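Local coordinates for protein hydrolase, haloacid dehalogenase-like family (Pseudomonas syringae pv. tomato, PDB 3S6J) that probably acts as a metal-dependent sugar phosphatase of the haloacid dehalogenase-like hydrolases and binds calcium in this crystal, at residues E[14-23]-E[83-93]; E[164-175]-E[185-195]. All coordinates share one frame; numbering follows the deposited sequence.

Contact 1: residues E[14-23]-E[83-93]. With CA (calcium ion), chain M.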
loop_
_atom_site.group_PDB
_atom_site.type_symbol
_atom_site.label_atom_id
_atom_site.label_comp_id
_atom_site.label_asym_id
_atom_site.label_seq_id
_atom_site.Cartn_x
_atom_site.Cartn_y
_atom_site.Cartn_z
ATOM N N ASP E 14 8.788 11.303 3.633
ATOM C CA ASP E 14 7.979 10.608 2.649
ATOM C C ASP E 14 7.003 9.624 3.335
ATOM O O ASP E 14 7.425 8.620 3.886
ATOM C CB ASP E 14 8.968 9.926 1.687
ATOM C CG ASP E 14 8.357 8.814 0.867
ATOM O OD1 ASP E 14 8.938 7.707 0.879
ATOM O OD2 ASP E 14 7.337 9.035 0.183
ATOM N N GLY E 15 5.706 9.942 3.337
ATOM C CA GLY E 15 4.694 9.058 3.899
ATOM C C GLY E 15 4.264 9.480 5.285
ATOM O O GLY E 15 3.296 8.957 5.843
ATOM N N THR E 16 4.975 10.453 5.836
ATOM C CA THR E 16 4.793 10.842 7.222
ATOM C C THR E 16 4.334 12.299 7.272
ATOM O O THR E 16 3.334 12.616 7.931
ATOM C CB THR E 16 6.098 10.634 8.031
ATOM O OG1 THR E 16 6.411 9.226 8.109
ATOM C CG2 THR E 16 5.986 11.232 9.437
ATOM N N LEU E 17 5.053 13.177 6.567
ATOM C CA LEU E 17 4.627 14.572 6.417
ATOM C C LEU E 17 4.074 14.883 5.005
ATOM O O LEU E 17 3.203 15.732 4.852
ATOM C CB LEU E 17 5.750 15.547 6.796
ATOM C CG LEU E 17 6.292 15.437 8.220
ATOM C CD1 LEU E 17 7.626 16.192 8.397
ATOM C CD2 LEU E 17 5.258 15.890 9.244
ATOM N N THR E 18 4.581 14.189 3.988
ATOM C CA THR E 18 4.065 14.342 2.636
ATOM C C THR E 18 3.502 13.031 2.118
ATOM O O THR E 18 4.058 11.950 2.380
ATOM C CB THR E 18 5.160 14.801 1.635
ATOM O OG1 THR E 18 6.314 13.964 1.767
ATOM C CG2 THR E 18 5.542 16.245 1.880
ATOM N N ASP E 19 2.426 13.131 1.339
ATOM C CA ASP E 19 1.792 11.954 0.747
ATOM C C ASP E 19 2.552 11.490 -0.500
ATOM O O ASP E 19 2.105 11.698 -1.635
ATOM C CB ASP E 19 0.335 12.253 0.422
ATOM C CG ASP E 19 -0.455 11.014 0.095
ATOM O OD1 ASP E 19 0.136 9.911 0.109
ATOM O OD2 ASP E 19 -1.676 11.153 -0.175
ATOM N N SER E 20 3.699 10.853 -0.285
ATOM C CA SER E 20 4.600 10.549 -1.393
ATOM C C SER E 20 5.081 9.098 -1.519
ATOM O O SER E 20 5.786 8.772 -2.468
ATOM C CB SER E 20 5.807 11.490 -1.368
ATOM O OG SER E 20 6.409 11.514 -0.097
ATOM N N VAL E 21 4.680 8.232 -0.594
ATOM C CA VAL E 21 5.069 6.829 -0.662
ATOM C C VAL E 21 4.633 6.171 -1.972
ATOM O O VAL E 21 5.381 5.425 -2.564
ATOM C CB VAL E 21 4.487 6.020 0.531
ATOM C CG1 VAL E 21 4.644 4.532 0.290
ATOM C CG2 VAL E 21 5.146 6.428 1.859
ATOM N N TYR E 22 3.410 6.446 -2.412
ATOM C CA TYR E 22 2.862 5.796 -3.584
ATOM C C TYR E 22 3.567 6.265 -4.865
ATOM O O TYR E 22 3.676 5.507 -5.843
ATOM C CB TYR E 22 1.326 5.977 -3.648
ATOM C CG TYR E 22 0.623 5.179 -2.556
ATOM C CD1 TYR E 22 0.628 5.619 -1.230
ATOM C CD2 TYR E 22 -0.013 3.969 -2.838
ATOM C CE1 TYR E 22 0.001 4.892 -0.223
ATOM C CE2 TYR E 22 -0.631 3.232 -1.828
ATOM C CZ TYR E 22 -0.614 3.701 -0.528
ATOM O OH TYR E 22 -1.201 2.969 0.476
ATOM N N GLN E 23 4.061 7.502 -4.854
ATOM C CA GLN E 23 4.884 7.974 -5.960
ATOM C C GLN E 23 6.239 7.252 -5.935
ATOM O O GLN E 23 6.758 6.841 -6.978
ATOM C CB GLN E 23 5.046 9.502 -5.924
ATOM C CG GLN E 23 3.811 10.285 -6.380
ATOM C CD GLN E 23 2.677 10.283 -5.355
ATOM O OE1 GLN E 23 2.903 10.179 -4.147
ATOM N NE2 GLN E 23 1.452 10.411 -5.840
ATOM N N TYR E 83 10.876 9.580 -10.325
ATOM C CA TYR E 83 10.311 10.356 -9.223
ATOM C C TYR E 83 10.125 11.809 -9.657
ATOM O O TYR E 83 9.053 12.364 -9.493
ATOM C CB TYR E 83 11.192 10.284 -7.967
ATOM C CG TYR E 83 10.476 10.695 -6.695
ATOM C CD1 TYR E 83 10.706 11.937 -6.096
ATOM C CD2 TYR E 83 9.556 9.841 -6.095
ATOM C CE1 TYR E 83 10.051 12.304 -4.929
ATOM C CE2 TYR E 83 8.884 10.202 -4.942
ATOM C CZ TYR E 83 9.135 11.429 -4.363
ATOM O OH TYR E 83 8.452 11.754 -3.217
ATOM N N GLU E 84 11.171 12.416 -10.208
ATOM C CA GLU E 84 11.089 13.787 -10.679
ATOM C C GLU E 84 9.833 13.955 -11.525
ATOM O O GLU E 84 9.095 14.935 -11.372
ATOM C CB GLU E 84 12.324 14.165 -11.512
ATOM C CG GLU E 84 13.672 13.998 -10.801
ATOM C CD GLU E 84 14.866 14.379 -11.689
ATOM O OE1 GLU E 84 16.000 13.878 -11.439
ATOM O OE2 GLU E 84 14.665 15.175 -12.646
ATOM N N ARG E 85 9.578 13.000 -12.417
ATOM C CA ARG E 85 8.426 13.116 -13.312
ATOM C C ARG E 85 7.118 13.095 -12.533
ATOM O O ARG E 85 6.087 13.512 -13.031
ATOM C CB ARG E 85 8.445 12.028 -14.389
ATOM C CG ARG E 85 9.582 12.192 -15.404
ATOM C CD ARG E 85 9.491 11.212 -16.562
ATOM N NE ARG E 85 9.694 9.822 -16.155
ATOM C CZ ARG E 85 10.859 9.174 -16.207
ATOM N NH1 ARG E 85 11.957 9.789 -16.645
ATOM N NH2 ARG E 85 10.928 7.905 -15.809
ATOM N N LEU E 86 7.156 12.630 -11.295
ATOM C CA LEU E 86 5.937 12.557 -10.503
ATOM C C LEU E 86 5.846 13.672 -9.448
ATOM O O LEU E 86 4.937 13.680 -8.611
ATOM C CB LEU E 86 5.839 11.189 -9.835
ATOM C CG LEU E 86 5.822 10.014 -10.804
ATOM C CD1 LEU E 86 6.203 8.724 -10.101
ATOM C CD2 LEU E 86 4.474 9.891 -11.479
ATOM N N GLN E 87 6.788 14.607 -9.492
ATOM C CA GLN E 87 6.928 15.589 -8.413
ATOM C C GLN E 87 5.676 16.416 -8.089
ATOM O O GLN E 87 5.452 16.760 -6.925
ATOM C CB GLN E 87 8.098 16.531 -8.685
ATOM C CG GLN E 87 7.921 17.390 -9.914
ATOM C CD GLN E 87 9.115 18.292 -10.176
ATOM O OE1 GLN E 87 10.123 18.246 -9.457
ATOM N NE2 GLN E 87 9.004 19.130 -11.205
ATOM N N HIS E 88 4.870 16.741 -9.099
ATOM C CA HIS E 88 3.723 17.624 -8.887
ATOM C C HIS E 88 2.507 16.902 -8.303
ATOM O O HIS E 88 1.480 17.521 -8.014
ATOM C CB HIS E 88 3.358 18.340 -10.186
ATOM C CG HIS E 88 4.476 19.152 -10.751
ATOM N ND1 HIS E 88 5.350 18.665 -11.698
ATOM C CD2 HIS E 88 4.883 20.422 -10.485
ATOM C CE1 HIS E 88 6.238 19.595 -12.005
ATOM N NE2 HIS E 88 5.974 20.670 -11.279
ATOM N N GLN E 89 2.622 15.590 -8.138
ATOM C CA GLN E 89 1.527 14.810 -7.576
ATOM C C GLN E 89 1.573 14.864 -6.057
ATOM O O GLN E 89 0.577 14.571 -5.385
ATOM C CB GLN E 89 1.615 13.353 -8.050
ATOM C CG GLN E 89 1.303 13.171 -9.526
ATOM C CD GLN E 89 1.195 11.707 -9.914
ATOM O OE1 GLN E 89 1.410 10.816 -9.087
ATOM N NE2 GLN E 89 0.866 11.447 -11.177
ATOM N N ILE E 90 2.732 15.262 -5.533
ATOM C CA ILE E 90 3.001 15.198 -4.104
ATOM C C ILE E 90 2.366 16.324 -3.307
ATOM O O ILE E 90 2.668 17.501 -3.502
ATOM C CB ILE E 90 4.508 15.176 -3.809
ATOM C CG1 ILE E 90 5.161 13.991 -4.519
ATOM C CG2 ILE E 90 4.753 15.133 -2.286
ATOM C CD1 ILE E 90 6.597 13.793 -4.140
ATOM N N ILE E 91 1.509 15.930 -2.377
ATOM C CA ILE E 91 0.737 16.854 -1.568
ATOM C C ILE E 91 1.179 16.677 -0.116
ATOM O O ILE E 91 1.696 15.618 0.256
ATOM C CB ILE E 91 -0.767 16.535 -1.746
ATOM C CG1 ILE E 91 -1.089 16.512 -3.251
ATOM C CG2 ILE E 91 -1.638 17.522 -0.986
ATOM C CD1 ILE E 91 -2.118 15.437 -3.701
ATOM N N ALA E 92 1.033 17.722 0.692
ATOM C CA ALA E 92 1.335 17.610 2.109
ATOM C C ALA E 92 0.207 16.788 2.714
ATOM O O ALA E 92 -0.938 16.916 2.283
ATOM C CB ALA E 92 1.404 18.987 2.747
ATOM N N LEU E 93 0.524 15.922 3.677
ATOM C CA LEU E 93 -0.516 15.179 4.410
ATOM C C LEU E 93 -1.252 16.088 5.409
ATOM O O LEU E 93 -0.653 17.025 5.916
ATOM C CB LEU E 93 0.120 13.993 5.148
ATOM C CG LEU E 93 0.386 12.750 4.295
ATOM C CD1 LEU E 93 1.527 11.884 4.837
ATOM C CD2 LEU E 93 -0.917 11.951 4.144
HETATM CA CA CA M . 8.666 6.900 5.035
HETATM O O HOH W 1 10.351 6.710 3.130
HETATM O O HOH W 2 0.127 13.497 -3.013
HETATM O O HOH W 3 7.641 4.786 3.765
HETATM O O HOH W 4 10.219 5.505 6.267
#

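Contact 2: residues E[164-175]-E[185-195]. With CA (calcium ion), chain M; CA (calcium ion), chain N.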
loop_
_atom_site.group_PDB
_atom_site.type_symbol
_atom_site.label_atom_id
_atom_site.label_comp_id
_atom_site.label_asym_id
_atom_site.label_seq_id
_atom_site.Cartn_x
_atom_site.Cartn_y
_atom_site.Cartn_z
ATOM N N ILE E 164 19.285 11.207 22.329
ATOM C CA ILE E 164 18.377 10.376 21.544
ATOM C C ILE E 164 17.260 9.807 22.408
ATOM O O ILE E 164 16.199 9.444 21.895
ATOM C CB ILE E 164 19.098 9.231 20.812
ATOM C CG1 ILE E 164 18.151 8.551 19.816
ATOM C CG2 ILE E 164 19.642 8.220 21.819
ATOM C CD1 ILE E 164 17.765 9.398 18.610
ATOM N N ASP E 165 17.485 9.766 23.718
ATOM C CA ASP E 165 16.491 9.221 24.638
ATOM C C ASP E 165 15.469 10.259 25.089
ATOM O O ASP E 165 14.493 9.925 25.755
ATOM C CB ASP E 165 17.170 8.556 25.844
ATOM C CG ASP E 165 18.433 9.289 26.276
ATOM O OD1 ASP E 165 18.411 9.918 27.364
ATOM O OD2 ASP E 165 19.436 9.258 25.513
ATOM N N GLU E 166 15.693 11.517 24.727
ATOM C CA GLU E 166 14.690 12.559 24.940
ATOM C C GLU E 166 13.902 12.793 23.662
ATOM O O GLU E 166 13.191 13.793 23.526
ATOM C CB GLU E 166 15.337 13.877 25.381
ATOM C CG GLU E 166 15.550 14.007 26.886
ATOM C CD GLU E 166 16.098 15.374 27.284
ATOM O OE1 GLU E 166 15.557 16.409 26.817
ATOM O OE2 GLU E 166 17.077 15.407 28.063
ATOM N N CYS E 167 14.037 11.867 22.722
ATOM C CA CYS E 167 13.468 12.054 21.393
ATOM C C CYS E 167 12.260 11.166 21.092
ATOM O O CYS E 167 12.177 10.015 21.539
ATOM C CB CYS E 167 14.537 11.847 20.323
ATOM S SG CYS E 167 15.685 13.229 20.133
ATOM N N LEU E 168 11.337 11.717 20.318
ATOM C CA LEU E 168 10.231 10.951 19.781
ATOM C C LEU E 168 10.418 10.797 18.277
ATOM O O LEU E 168 10.467 11.785 17.538
ATOM C CB LEU E 168 8.923 11.677 20.048
ATOM C CG LEU E 168 7.617 10.889 20.116
ATOM C CD1 LEU E 168 6.480 11.854 19.819
ATOM C CD2 LEU E 168 7.598 9.739 19.140
ATOM N N VAL E 169 10.537 9.558 17.826
ATOM C CA VAL E 169 10.611 9.299 16.398
ATOM C C VAL E 169 9.214 9.153 15.828
ATOM O O VAL E 169 8.386 8.398 16.363
ATOM C CB VAL E 169 11.468 8.049 16.081
ATOM C CG1 VAL E 169 11.353 7.670 14.611
ATOM C CG2 VAL E 169 12.914 8.313 16.444
ATOM N N ILE E 170 8.941 9.894 14.755
ATOM C CA ILE E 170 7.657 9.784 14.076
ATOM C C ILE E 170 7.856 9.299 12.650
ATOM O O ILE E 170 8.596 9.908 11.886
ATOM C CB ILE E 170 6.881 11.113 14.098
ATOM C CG1 ILE E 170 6.712 11.581 15.550
ATOM C CG2 ILE E 170 5.536 10.946 13.402
ATOM C CD1 ILE E 170 5.718 12.659 15.737
ATOM N N GLY E 171 7.207 8.193 12.301
ATOM C CA GLY E 171 7.475 7.523 11.035
ATOM C C GLY E 171 6.270 6.750 10.542
ATOM O O GLY E 171 5.284 6.583 11.278
ATOM N N ASP E 172 6.317 6.300 9.294
ATOM C CA ASP E 172 5.176 5.594 8.730
ATOM C C ASP E 172 5.562 4.182 8.359
ATOM O O ASP E 172 4.728 3.427 7.868
ATOM C CB ASP E 172 4.682 6.287 7.459
ATOM C CG ASP E 172 5.683 6.185 6.332
ATOM O OD1 ASP E 172 6.831 6.579 6.555
ATOM O OD2 ASP E 172 5.348 5.698 5.236
ATOM N N ALA E 173 6.829 3.823 8.564
ATOM C CA ALA E 173 7.298 2.524 8.110
ATOM C C ALA E 173 7.907 1.664 9.228
ATOM O O ALA E 173 8.458 2.168 10.215
ATOM C CB ALA E 173 8.275 2.694 6.935
ATOM N N ILE E 174 7.759 0.358 9.067
ATOM C CA ILE E 174 8.441 -0.633 9.883
ATOM C C ILE E 174 9.872 -0.153 10.133
ATOM O O ILE E 174 10.375 -0.176 11.253
ATOM C CB ILE E 174 8.424 -1.993 9.118
ATOM C CG1 ILE E 174 7.095 -2.731 9.368
ATOM C CG2 ILE E 174 9.599 -2.852 9.480
ATOM C CD1 ILE E 174 6.845 -3.891 8.351
ATOM N N TRP E 175 10.502 0.336 9.071
ATOM C CA TRP E 175 11.902 0.744 9.105
ATOM C C TRP E 175 12.210 1.908 10.029
ATOM O O TRP E 175 13.262 1.915 10.633
ATOM C CB TRP E 175 12.395 0.993 7.677
ATOM C CG TRP E 175 11.839 -0.065 6.794
ATOM C CD1 TRP E 175 10.932 0.096 5.794
ATOM C CD2 TRP E 175 12.084 -1.475 6.895
ATOM N NE1 TRP E 175 10.624 -1.118 5.241
ATOM C CE2 TRP E 175 11.318 -2.103 5.898
ATOM C CE3 TRP E 175 12.888 -2.267 7.728
ATOM C CZ2 TRP E 175 11.329 -3.493 5.698
ATOM C CZ3 TRP E 175 12.911 -3.642 7.523
ATOM C CH2 TRP E 175 12.129 -4.241 6.517
ATOM N N ALA E 185 14.963 4.904 21.137
ATOM C CA ALA E 185 14.077 6.067 21.165
ATOM C C ALA E 185 12.622 5.590 21.245
ATOM O O ALA E 185 12.332 4.397 21.159
ATOM C CB ALA E 185 14.290 6.939 19.932
ATOM N N THR E 186 11.698 6.516 21.406
ATOM C CA THR E 186 10.296 6.135 21.450
ATOM C C THR E 186 9.718 6.321 20.073
ATOM O O THR E 186 9.802 7.402 19.511
ATOM C CB THR E 186 9.525 6.985 22.443
ATOM O OG1 THR E 186 10.149 6.873 23.724
ATOM C CG2 THR E 186 8.061 6.531 22.519
ATOM N N GLY E 187 9.156 5.251 19.526
ATOM C CA GLY E 187 8.653 5.264 18.170
ATOM C C GLY E 187 7.147 5.368 18.125
ATOM O O GLY E 187 6.430 4.716 18.894
ATOM N N VAL E 188 6.671 6.208 17.218
ATOM C CA VAL E 188 5.246 6.428 17.002
ATOM C C VAL E 188 4.986 6.300 15.505
ATOM O O VAL E 188 5.699 6.909 14.691
ATOM C CB VAL E 188 4.817 7.818 17.501
ATOM C CG1 VAL E 188 3.455 8.201 16.943
ATOM C CG2 VAL E 188 4.799 7.840 19.027
ATOM N N GLY E 189 3.989 5.493 15.142
ATOM C CA GLY E 189 3.756 5.171 13.747
ATOM C C GLY E 189 2.516 5.831 13.170
ATOM O O GLY E 189 1.522 6.010 13.886
ATOM N N LEU E 190 2.586 6.179 11.884
ATOM C CA LEU E 190 1.472 6.777 11.139
ATOM C C LEU E 190 1.021 5.841 10.024
ATOM O O LEU E 190 1.854 5.210 9.346
ATOM C CB LEU E 190 1.894 8.109 10.517
ATOM C CG LEU E 190 1.768 9.412 11.320
ATOM C CD1 LEU E 190 2.154 9.231 12.754
ATOM C CD2 LEU E 190 2.534 10.592 10.672
ATOM N N LEU E 191 -0.291 5.770 9.813
ATOM C CA LEU E 191 -0.867 4.930 8.770
ATOM C C LEU E 191 -0.751 5.542 7.366
ATOM O O LEU E 191 -1.098 4.893 6.369
ATOM C CB LEU E 191 -2.340 4.632 9.080
ATOM C CG LEU E 191 -2.655 4.007 10.449
ATOM C CD1 LEU E 191 -4.165 3.791 10.592
ATOM C CD2 LEU E 191 -1.898 2.680 10.622
ATOM N N SER E 192 -0.254 6.776 7.287
ATOM C CA SER E 192 -0.304 7.542 6.038
ATOM C C SER E 192 0.676 7.062 4.946
ATOM O O SER E 192 0.601 7.508 3.789
ATOM C CB SER E 192 -0.155 9.047 6.309
ATOM O OG SER E 192 0.879 9.318 7.238
ATOM N N GLY E 193 1.570 6.146 5.315
ATOM C CA GLY E 193 2.483 5.528 4.360
ATOM C C GLY E 193 1.991 4.172 3.875
ATOM O O GLY E 193 2.704 3.433 3.195
ATOM N N GLY E 194 0.768 3.825 4.234
ATOM C CA GLY E 194 0.205 2.544 3.856
ATOM C C GLY E 194 0.565 1.305 4.694
ATOM O O GLY E 194 0.037 0.261 4.412
ATOM N N TYR E 195 1.437 1.391 5.693
ATOM C CA TYR E 195 1.658 0.256 6.606
ATOM C C TYR E 195 0.501 0.165 7.629
ATOM O O TYR E 195 -0.094 1.187 7.975
ATOM C CB TYR E 195 3.017 0.363 7.345
ATOM C CG TYR E 195 4.287 0.305 6.480
ATOM C CD1 TYR E 195 4.646 1.370 5.661
ATOM C CD2 TYR E 195 5.142 -0.807 6.510
ATOM C CE1 TYR E 195 5.812 1.334 4.867
ATOM C CE2 TYR E 195 6.319 -0.862 5.708
ATOM C CZ TYR E 195 6.647 0.219 4.897
ATOM O OH TYR E 195 7.802 0.210 4.101
HETATM CA CA CA M . 8.666 6.900 5.035
HETATM CA CA CA N . -0.776 -1.805 3.826
HETATM O O HOH W 5 2.172 3.974 7.101
HETATM O O HOH W 3 7.641 4.786 3.765
HETATM O O HOH W 1 10.351 6.710 3.130
HETATM O O HOH W 4 10.219 5.505 6.267
HETATM O O HOH W 6 -3.243 -1.469 4.264
HETATM O O HOH W 7 -2.724 -0.516 2.185
#

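Contact 1: residues E[14-23]-E[83-93]
Asp19 O, Gln89 O and Ile91 N close in on one water, which donates to both carbonyls and accepts from the amide; its shortest bond, 2.6 Å, runs to Gln89 O. The water thus bridges residues 14-23 and 83-93 just where a short antiparallel pairing fades. Within that pairing Asp19 N meets Ile91 O at 2.8 Å and Leu93 N meets Leu17 O at 2.9 Å, while Thr18 and Ala92 form the non-hydrogen-bonded pair between. Asp19 itself centres an inverse gamma turn. Leu93 lays its branched end against the backbone of Thr18 and the side chain of Asp19, CD1 lying 3.5 Å from Thr18 O and CD2 facing Asp19 CB. Farther along, Gln23 bends at chi2 (74°) and aims its amide at Gln89: NE2 to OE1 measures 3.3 Å, a nearly straight bond along a lone pair, with the two amide planes almost perpendicular (87°). Tyr83 brings its OH to within 3.2 Å of Ser20 CB, although the hydroxyl has its hydrogen bond with Asn124. Such a pairing is consistent with the flap of the haloacid dehalogenase fold, whose strands lead into and out of the helical cap. Here strands 18-19 and 91-92 bracket the cap helices in sequence, with helix 118-127 against Thr18 and Ile90, and Ala40 of the second subunit packing on Asp19 and Leu93.

Contact 2: residues E[164-175]-E[185-195]
Tyr195 lies flat over the backbone of Ala173, whose CA stands 3.8 Å from the ring centroid and 13° off the ring normal, a CH-pi contact over the face. Ala173 CB adds to it, reaching Tyr195 CE1 at 3.5 Å, and Ile174 N covers the rim of the same face while the side chain of Ile174 meets the ring at about a right angle. Trp175 also stands roughly perpendicular to the tyrosine: Tyr195 OH sits at the indole edge, 3.3 Å from Trp175 NE1 in a weak hydrogen bond, and the stronger partners of these two groups are Ile48 O and Arg46 O respectively. The ring thus lies against Ala173, the N-cap residue of helix 174-182, and the first turn of that helix. Asp172 has its CG between the backbone N and the carbonyl carbon (chi1 68°) and presents OD1 to a calcium ion at 2.4 Å, while OD2 rests 3.0 Å from Gly193 CA. A single water ties Asp172 O to Leu190 O and to Tyr195 N, fastening the two loops together.

Leading into these loops, strands 167-171 and 186-190 run parallel, joined by four backbone bonds: Val169 N to Thr186 O, Val188 N to Val169 O, Gly171 N to Val188 O and Leu190 N to Gly171 O. On one face Leu168 CD2 presses tightly on Val188 CG2, at 3.4 Å, and Ile170 CG2 meets Leu190 CD1; on the other, Val169 CG2 faces Ala185 CB. Gly194 O binds a second calcium shared with Gly194 of the second subunit. This is a beta-alpha-beta unit of the Rossmann-like core: strand 8-11 bonds to the other edge of 167-171, helix 151-160 packs on Val169, and helix 212-217 covers Ile170 and Leu190.

How the contacts relate
The two contacts, whose centres lie 18 Å apart, illustrate how the loops after two core strands meet at one metal. Asp14 O of contact 1 and Asp172 OD1 of contact 2 are 3.4 Å apart and share the same calcium, whose six ligands are completed by Asp12 OD2 and three waters. Calcium probably occupies the place of the catalytic metal of the family. Beside it Gly15 O and Ser192 OG, 2.8 Å apart, probably form a hydrogen bond, joining the turn after the first core strand to the loop after strand 186-190. Both contacts also reach the second subunit.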